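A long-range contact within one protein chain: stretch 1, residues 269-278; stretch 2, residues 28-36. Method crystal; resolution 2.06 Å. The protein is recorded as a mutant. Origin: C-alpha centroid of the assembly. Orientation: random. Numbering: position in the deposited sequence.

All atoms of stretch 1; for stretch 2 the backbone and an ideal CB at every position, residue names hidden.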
ATOM      1  N   LEU C 269      -3.241  -3.371  -9.212  1.00 25.65           N
ATOM      2  CA  LEU C 269      -2.334  -4.273  -9.949  1.00 25.30           C
ATOM      3  C   LEU C 269      -2.643  -4.336 -11.447  1.00 25.43           C
ATOM      4  O   LEU C 269      -1.717  -4.424 -12.265  1.00 25.31           O
ATOM      5  CB  LEU C 269      -2.306  -5.681  -9.337  1.00 25.09           C
ATOM      6  CG  LEU C 269      -1.643  -5.810  -7.956  1.00 25.25           C
ATOM      7  CD1 LEU C 269      -1.815  -7.234  -7.446  1.00 25.61           C
ATOM      8  CD2 LEU C 269      -0.173  -5.410  -7.980  1.00 25.38           C
ATOM      9  N   TYR C 270      -3.927  -4.279 -11.804  1.00 25.42           N
ATOM     10  CA  TYR C 270      -4.332  -4.154 -13.208  1.00 26.03           C
ATOM     11  C   TYR C 270      -3.673  -2.934 -13.853  1.00 25.35           C
ATOM     12  O   TYR C 270      -3.119  -3.031 -14.943  1.00 25.13           O
ATOM     13  CB  TYR C 270      -5.861  -4.064 -13.340  1.00 26.89           C
ATOM     14  CG  TYR C 270      -6.375  -4.087 -14.765  1.00 27.90           C
ATOM     15  CD1 TYR C 270      -6.346  -2.940 -15.560  1.00 28.83           C
ATOM     16  CD2 TYR C 270      -6.901  -5.255 -15.324  1.00 29.21           C
ATOM     17  CE1 TYR C 270      -6.811  -2.955 -16.863  1.00 29.73           C
ATOM     18  CE2 TYR C 270      -7.376  -5.276 -16.630  1.00 29.42           C
ATOM     19  CZ  TYR C 270      -7.329  -4.123 -17.394  1.00 30.67           C
ATOM     20  OH  TYR C 270      -7.795  -4.118 -18.692  1.00 33.14           O
ATOM     21  N   THR C 271      -3.730  -1.794 -13.167  1.00 25.65           N
ATOM     22  CA  THR C 271      -3.175  -0.544 -13.694  1.00 25.11           C
ATOM     23  C   THR C 271      -1.647  -0.591 -13.755  1.00 26.05           C
ATOM     24  O   THR C 271      -1.037  -0.097 -14.710  1.00 27.36           O
ATOM     25  CB  THR C 271      -3.652   0.698 -12.902  1.00 24.20           C
ATOM     26  OG1 THR C 271      -3.130   0.686 -11.560  1.00 23.99           O
ATOM     27  CG2 THR C 271      -5.177   0.765 -12.873  1.00 24.15           C
ATOM     28  N   PHE C 272      -1.055  -1.177 -12.723  1.00 26.40           N
ATOM     29  CA  PHE C 272       0.378  -1.468 -12.673  1.00 26.65           C
ATOM     30  C   PHE C 272       0.822  -2.277 -13.896  1.00 27.19           C
ATOM     31  O   PHE C 272       1.785  -1.903 -14.561  1.00 27.21           O
ATOM     32  CB  PHE C 272       0.684  -2.176 -11.345  1.00 26.00           C
ATOM     33  CG  PHE C 272       2.047  -2.809 -11.252  1.00 25.81           C
ATOM     34  CD1 PHE C 272       3.193  -2.029 -11.173  1.00 26.06           C
ATOM     35  CD2 PHE C 272       2.178  -4.196 -11.172  1.00 25.89           C
ATOM     36  CE1 PHE C 272       4.455  -2.613 -11.056  1.00 26.27           C
ATOM     37  CE2 PHE C 272       3.434  -4.789 -11.053  1.00 26.35           C
ATOM     38  CZ  PHE C 272       4.576  -3.995 -10.992  1.00 26.01           C
ATOM     39  N   ALA C 273       0.085  -3.342 -14.214  1.00 28.66           N
ATOM     40  CA  ALA C 273       0.375  -4.194 -15.385  1.00 29.40           C
ATOM     41  C   ALA C 273       0.262  -3.459 -16.724  1.00 30.16           C
ATOM     42  O   ALA C 273       1.069  -3.686 -17.629  1.00 28.75           O
ATOM     43  CB  ALA C 273      -0.531  -5.418 -15.387  1.00 29.79           C
ATOM     44  N   GLN C 274      -0.739  -2.590 -16.853  1.00 30.77           N
ATOM     45  CA  GLN C 274      -0.872  -1.762 -18.055  1.00 31.17           C
ATOM     46  C   GLN C 274       0.285  -0.774 -18.199  1.00 30.49           C
ATOM     47  O   GLN C 274       0.780  -0.577 -19.309  1.00 29.93           O
ATOM     48  CB  GLN C 274      -2.216  -1.025 -18.091  1.00 33.64           C
ATOM     49  CG  GLN C 274      -3.405  -1.953 -18.331  1.00 36.22           C
ATOM     50  CD  GLN C 274      -4.561  -1.266 -19.029  1.00 38.33           C
ATOM     51  OE1 GLN C 274      -5.062  -1.741 -20.052  1.00 41.87           O
ATOM     52  NE2 GLN C 274      -4.993  -0.142 -18.482  1.00 38.69           N
ATOM     53  N   TYR C 275       0.720  -0.169 -17.088  1.00 29.63           N
ATOM     54  CA  TYR C 275       1.902   0.705 -17.104  1.00 29.26           C
ATOM     55  C   TYR C 275       3.126  -0.058 -17.597  1.00 30.08           C
ATOM     56  O   TYR C 275       3.841   0.430 -18.467  1.00 32.26           O
ATOM     57  CB  TYR C 275       2.199   1.320 -15.719  1.00 28.74           C
ATOM     58  CG  TYR C 275       3.596   1.908 -15.613  1.00 27.98           C
ATOM     59  CD1 TYR C 275       3.878   3.192 -16.091  1.00 27.47           C
ATOM     60  CD2 TYR C 275       4.653   1.159 -15.077  1.00 27.52           C
ATOM     61  CE1 TYR C 275       5.160   3.724 -16.018  1.00 27.18           C
ATOM     62  CE2 TYR C 275       5.933   1.682 -14.996  1.00 27.39           C
ATOM     63  CZ  TYR C 275       6.188   2.962 -15.468  1.00 27.24           C
ATOM     64  OH  TYR C 275       7.460   3.472 -15.376  1.00 26.11           O
ATOM     65  N   LEU C 276       3.368  -1.244 -17.042  1.00 29.70           N
ATOM     66  CA  LEU C 276       4.523  -2.055 -17.448  1.00 29.86           C
ATOM     67  C   LEU C 276       4.460  -2.425 -18.933  1.00 31.33           C
ATOM     68  O   LEU C 276       5.486  -2.426 -19.611  1.00 30.47           O
ATOM     69  CB  LEU C 276       4.639  -3.331 -16.615  1.00 29.19           C
ATOM     70  CG  LEU C 276       4.864  -3.199 -15.104  1.00 28.97           C
ATOM     71  CD1 LEU C 276       4.698  -4.562 -14.453  1.00 28.55           C
ATOM     72  CD2 LEU C 276       6.218  -2.579 -14.769  1.00 28.64           C
ATOM     73  N   ASN C 277       3.260  -2.724 -19.430  1.00 32.37           N
ATOM     74  CA  ASN C 277       3.070  -3.097 -20.837  1.00 35.18           C
ATOM     75  C   ASN C 277       3.407  -1.991 -21.840  1.00 35.74           C
ATOM     76  O   ASN C 277       3.978  -2.267 -22.895  1.00 35.88           O
ATOM     77  CB  ASN C 277       1.638  -3.570 -21.075  1.00 37.12           C
ATOM     78  CG  ASN C 277       1.426  -4.093 -22.481  1.00 39.39           C
ATOM     79  OD1 ASN C 277       2.025  -5.096 -22.874  1.00 41.43           O
ATOM     80  ND2 ASN C 277       0.582  -3.411 -23.254  1.00 39.95           N
ATOM     81  N   SER C 278       3.044  -0.751 -21.514  1.00 36.78           N
ATOM     82  CA  SER C 278       3.296   0.387 -22.400  1.00 36.83           C
ATOM     83  C   SER C 278       3.393   1.695 -21.601  1.00 35.99           C
ATOM     84  O   SER C 278       2.453   2.495 -21.589  1.00 38.20           O
ATOM     85  CB  SER C 278       2.202   0.473 -23.466  1.00 37.91           C
ATOM     86  OG  SER C 278       2.487   1.502 -24.400  1.00 39.32           O
ATOM     87  N   UNK C  28      -3.410 -16.756 -12.185  1.00 30.18           N
ATOM     88  CA  UNK C  28      -4.294 -16.629 -13.354  1.00 31.90           C
ATOM     89  C   UNK C  28      -4.515 -15.161 -13.730  1.00 30.91           C
ATOM     90  O   UNK C  28      -4.435 -14.809 -14.906  1.00 31.61           O
ATOM     91  CB  UNK C  28      -5.639 -17.303 -13.077  1.00 31.90           C
ATOM     92  N   UNK C  29      -4.779 -14.312 -12.737  1.00 30.32           N
ATOM     93  CA  UNK C  29      -4.848 -12.858 -12.950  1.00 30.16           C
ATOM     94  C   UNK C  29      -3.541 -12.306 -13.545  1.00 29.62           C
ATOM     95  O   UNK C  29      -3.569 -11.487 -14.473  1.00 28.16           O
ATOM     96  CB  UNK C  29      -5.156 -12.150 -11.629  1.00 30.16           C
ATOM     97  N   UNK C  30      -2.408 -12.759 -13.013  1.00 29.46           N
ATOM     98  CA  UNK C  30      -1.093 -12.360 -13.534  1.00 29.98           C
ATOM     99  C   UNK C  30      -0.923 -12.710 -15.018  1.00 30.63           C
ATOM    100  O   UNK C  30      -0.492 -11.866 -15.807  1.00 29.89           O
ATOM    101  CB  UNK C  30       0.015 -13.030 -12.719  1.00 29.98           C
ATOM    102  N   UNK C  31      -1.281 -13.937 -15.401  1.00 31.67           N
ATOM    103  CA  UNK C  31      -1.177 -14.348 -16.808  1.00 32.07           C
ATOM    104  C   UNK C  31      -2.105 -13.533 -17.711  1.00 31.99           C
ATOM    105  O   UNK C  31      -1.697 -13.149 -18.811  1.00 31.34           O
ATOM    106  CB  UNK C  31      -1.501 -15.837 -16.946  1.00 32.07           C
ATOM    107  N   UNK C  32      -3.333 -13.273 -17.252  1.00 30.73           N
ATOM    108  CA  UNK C  32      -4.282 -12.425 -18.009  1.00 30.99           C
ATOM    109  C   UNK C  32      -3.740 -11.034 -18.334  1.00 30.44           C
ATOM    110  O   UNK C  32      -4.069 -10.475 -19.387  1.00 29.17           O
ATOM    111  CB  UNK C  32      -5.582 -12.275 -17.217  1.00 30.99           C
ATOM    112  N   UNK C  33      -2.914 -10.494 -17.431  1.00 29.78           N
ATOM    113  CA  UNK C  33      -2.346  -9.152 -17.550  1.00 29.22           C
ATOM    114  C   UNK C  33      -0.839  -9.119 -17.879  1.00 29.84           C
ATOM    115  O   UNK C  33      -0.208  -8.076 -17.785  1.00 30.08           O
ATOM    116  CB  UNK C  33      -2.589  -8.395 -16.243  1.00 29.22           C
ATOM    117  N   UNK C  34      -0.282 -10.256 -18.292  1.00 30.58           N
ATOM    118  CA  UNK C  34       1.120 -10.369 -18.712  1.00 31.27           C
ATOM    119  C   UNK C  34       2.128  -9.974 -17.613  1.00 30.72           C
ATOM    120  O   UNK C  34       3.145  -9.319 -17.880  1.00 28.80           O
ATOM    121  CB  UNK C  34       1.349  -9.494 -19.946  1.00 31.27           C
ATOM    122  N   UNK C  35       1.820 -10.365 -16.375  1.00 29.39           N
ATOM    123  CA  UNK C  35       2.787 -10.305 -15.279  1.00 29.07           C
ATOM    124  C   UNK C  35       3.459 -11.669 -15.239  1.00 28.78           C
ATOM    125  O   UNK C  35       2.767 -12.682 -15.189  1.00 28.75           O
ATOM    126  CB  UNK C  35       2.129  -9.955 -13.943  1.00 29.07           C
ATOM    127  N   UNK C  36       4.792 -11.694 -15.269  1.00 27.46           N
ATOM    128  CA  UNK C  36       5.543 -12.940 -15.504  1.00 27.33           C
ATOM    129  C   UNK C  36       6.481 -13.376 -14.370  1.00 27.06           C
ATOM    130  O   UNK C  36       7.364 -14.213 -14.588  1.00 26.02           O
ATOM    131  CB  UNK C  36       6.371 -12.782 -16.781  1.00 27.33           C
TER

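Stretch 1 is helical from 269 to 277, and the side it turns to stretch 2 carries Leu 269, Tyr 270, Phe 272, Ala 273, Leu 276 and Asn 277. The closest pair of CA atoms across the stretches, 6.1 Å apart, is that of Ala 273 and position 33.

Position 28 is helical, and its ideal CB has nothing of stretch 1 within 5.5 Å. Stretch 1 sets no requirement here; the residue is Glu 28, which makes no contact with it.

At position 29, still helical, CA-to-CB points toward stretch 1, yet the ideal CB again finds nothing within 5.5 Å. The gap must be spanned by a long side chain, and the target, the turn around Leu 269 and Tyr 270, offers mainly carbon: Phe, Leu or Met would all be reasonable. Phe 29 is found, with chi1 in t. Its CE2 lies 3.9 Å from CB of Leu 269, and its CZ lies 3.7 Å from the backbone N of Tyr 270, which sits at the ring edge, near the ring plane.

Positions 30, 31 and 32 continue the helix without an atom of stretch 1 within 5.5 Å of any ideal CB. CA-to-CB at 30 points sideways, and 31 and 32 are out of reach, so many residues would serve. They are Met 30, Gln 31 and Ala 32, none in contact.

Position 33 is the first to leave helical angles (-108/14). Its ideal CB lies 3.7 Å from CB of Ala 273 and 5.4 Å from CD2 of Tyr 270. The approach is made against a methyl group, CB of Ala 273, and a compact side chain such as Ser, Asn or Asp suits the spot. Asn 33 occupies it: its CB is 3.8 Å from CB of Ala 273, and its amide end lies beside the Tyr 270 ring. The backbone also participates, since water 1 lies 3.0 Å from O of Asn 33 and 2.9 Å from O of Ala 273, placed to donate to either carbonyl, though it has more acceptors in reach than protons to give.

Position 34 has positive phi (59/39), a conformation that favours Gly, Asn or Asp. Its CB points toward stretch 1, 5.3 Å from OD1 of Asn 277, so a donor that could address this oxygen would be useful. Asn 34 combines both properties. Its ND2 is 4.4 Å from OD1 of Asn 277, and water 2 closes the gap, accepting from ND2 of Asn 34 at 2.7 Å and donating to OD1 of Asn 277 at 2.9 Å.

Position 35 has extended angles (-93/127) and a sideways CB, 5.5 Å from CB of Ala 273. Beyond it lies an apolar surface formed by Phe 272, Ala 273 and Leu 276, suited to Leu, Ile or Met. Leu 35 brings its end nearer than its CB direction suggests: CD2 lies 3.8 Å from CD1 of Leu 276, 3.9 Å from CB of Ala 273 and 4.1 Å from CE2 of Phe 272.

Position 36 is out of reach, leaving the choice open; Asn 36 hydrogen-bonds elsewhere in the structure.

Stretch 2, residues 28-36: EFMQANNLN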
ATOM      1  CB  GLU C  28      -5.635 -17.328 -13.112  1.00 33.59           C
ATOM      2  CG  GLU C  28      -5.508 -18.845 -13.030  1.00 35.61           C
ATOM      3  CD  GLU C  28      -6.771 -19.552 -12.564  1.00 36.70           C
ATOM      4  OE1 GLU C  28      -7.696 -18.898 -12.028  1.00 38.65           O
ATOM      5  OE2 GLU C  28      -6.827 -20.790 -12.721  1.00 37.52           O
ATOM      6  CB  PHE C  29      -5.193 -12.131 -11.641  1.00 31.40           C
ATOM      7  CG  PHE C  29      -5.077 -10.629 -11.725  1.00 31.96           C
ATOM      8  CD1 PHE C  29      -6.142  -9.858 -12.179  1.00 31.93           C
ATOM      9  CD2 PHE C  29      -3.898  -9.986 -11.345  1.00 32.32           C
ATOM     10  CE1 PHE C  29      -6.030  -8.474 -12.260  1.00 32.58           C
ATOM     11  CE2 PHE C  29      -3.783  -8.603 -11.427  1.00 33.09           C
ATOM     12  CZ  PHE C  29      -4.853  -7.847 -11.885  1.00 32.83           C
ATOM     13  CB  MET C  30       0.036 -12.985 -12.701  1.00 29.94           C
ATOM     14  CG  MET C  30       0.242 -12.313 -11.356  1.00 29.50           C
ATOM     15  SD  MET C  30       1.370 -13.211 -10.282  1.00 29.68           S
ATOM     16  CE  MET C  30       2.950 -12.725 -10.975  1.00 29.65           C
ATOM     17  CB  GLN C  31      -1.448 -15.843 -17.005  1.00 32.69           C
ATOM     18  CG  GLN C  31      -1.260 -16.290 -18.457  1.00 33.57           C
ATOM     19  CD  GLN C  31      -1.378 -17.789 -18.654  1.00 34.40           C
ATOM     20  OE1 GLN C  31      -2.148 -18.463 -17.966  1.00 34.99           O
ATOM     21  NE2 GLN C  31      -0.627 -18.318 -19.617  1.00 34.48           N
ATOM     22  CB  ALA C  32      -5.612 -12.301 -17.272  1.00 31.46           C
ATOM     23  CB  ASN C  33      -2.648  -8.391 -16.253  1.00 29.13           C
ATOM     24  CG  ASN C  33      -4.138  -8.204 -16.034  1.00 29.27           C
ATOM     25  OD1 ASN C  33      -4.753  -8.848 -15.171  1.00 29.29           O
ATOM     26  ND2 ASN C  33      -4.738  -7.340 -16.844  1.00 28.86           N
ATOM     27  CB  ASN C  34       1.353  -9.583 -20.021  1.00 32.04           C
ATOM     28  CG  ASN C  34       2.626  -9.999 -20.745  1.00 33.91           C
ATOM     29  OD1 ASN C  34       3.056 -11.150 -20.673  1.00 35.56           O
ATOM     30  ND2 ASN C  34       3.241  -9.052 -21.444  1.00 34.49           N
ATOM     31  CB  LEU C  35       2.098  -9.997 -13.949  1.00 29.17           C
ATOM     32  CG  LEU C  35       1.416  -8.629 -13.853  1.00 28.13           C
ATOM     33  CD1 LEU C  35       0.585  -8.518 -12.586  1.00 28.11           C
ATOM     34  CD2 LEU C  35       2.439  -7.509 -13.913  1.00 28.42           C
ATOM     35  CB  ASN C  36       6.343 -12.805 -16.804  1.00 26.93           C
ATOM     36  CG  ASN C  36       7.508 -11.842 -16.680  1.00 27.20           C
ATOM     37  OD1 ASN C  36       7.599 -11.073 -15.720  1.00 27.86           O
ATOM     38  ND2 ASN C  36       8.402 -11.876 -17.651  1.00 26.93           N
TER
HETATM   39  O   HOH W   1       2.171  -6.285 -18.102  1.00 35.81           O
HETATM   40  O   HOH W   2       3.278  -6.451 -20.578  1.00 42.02           O
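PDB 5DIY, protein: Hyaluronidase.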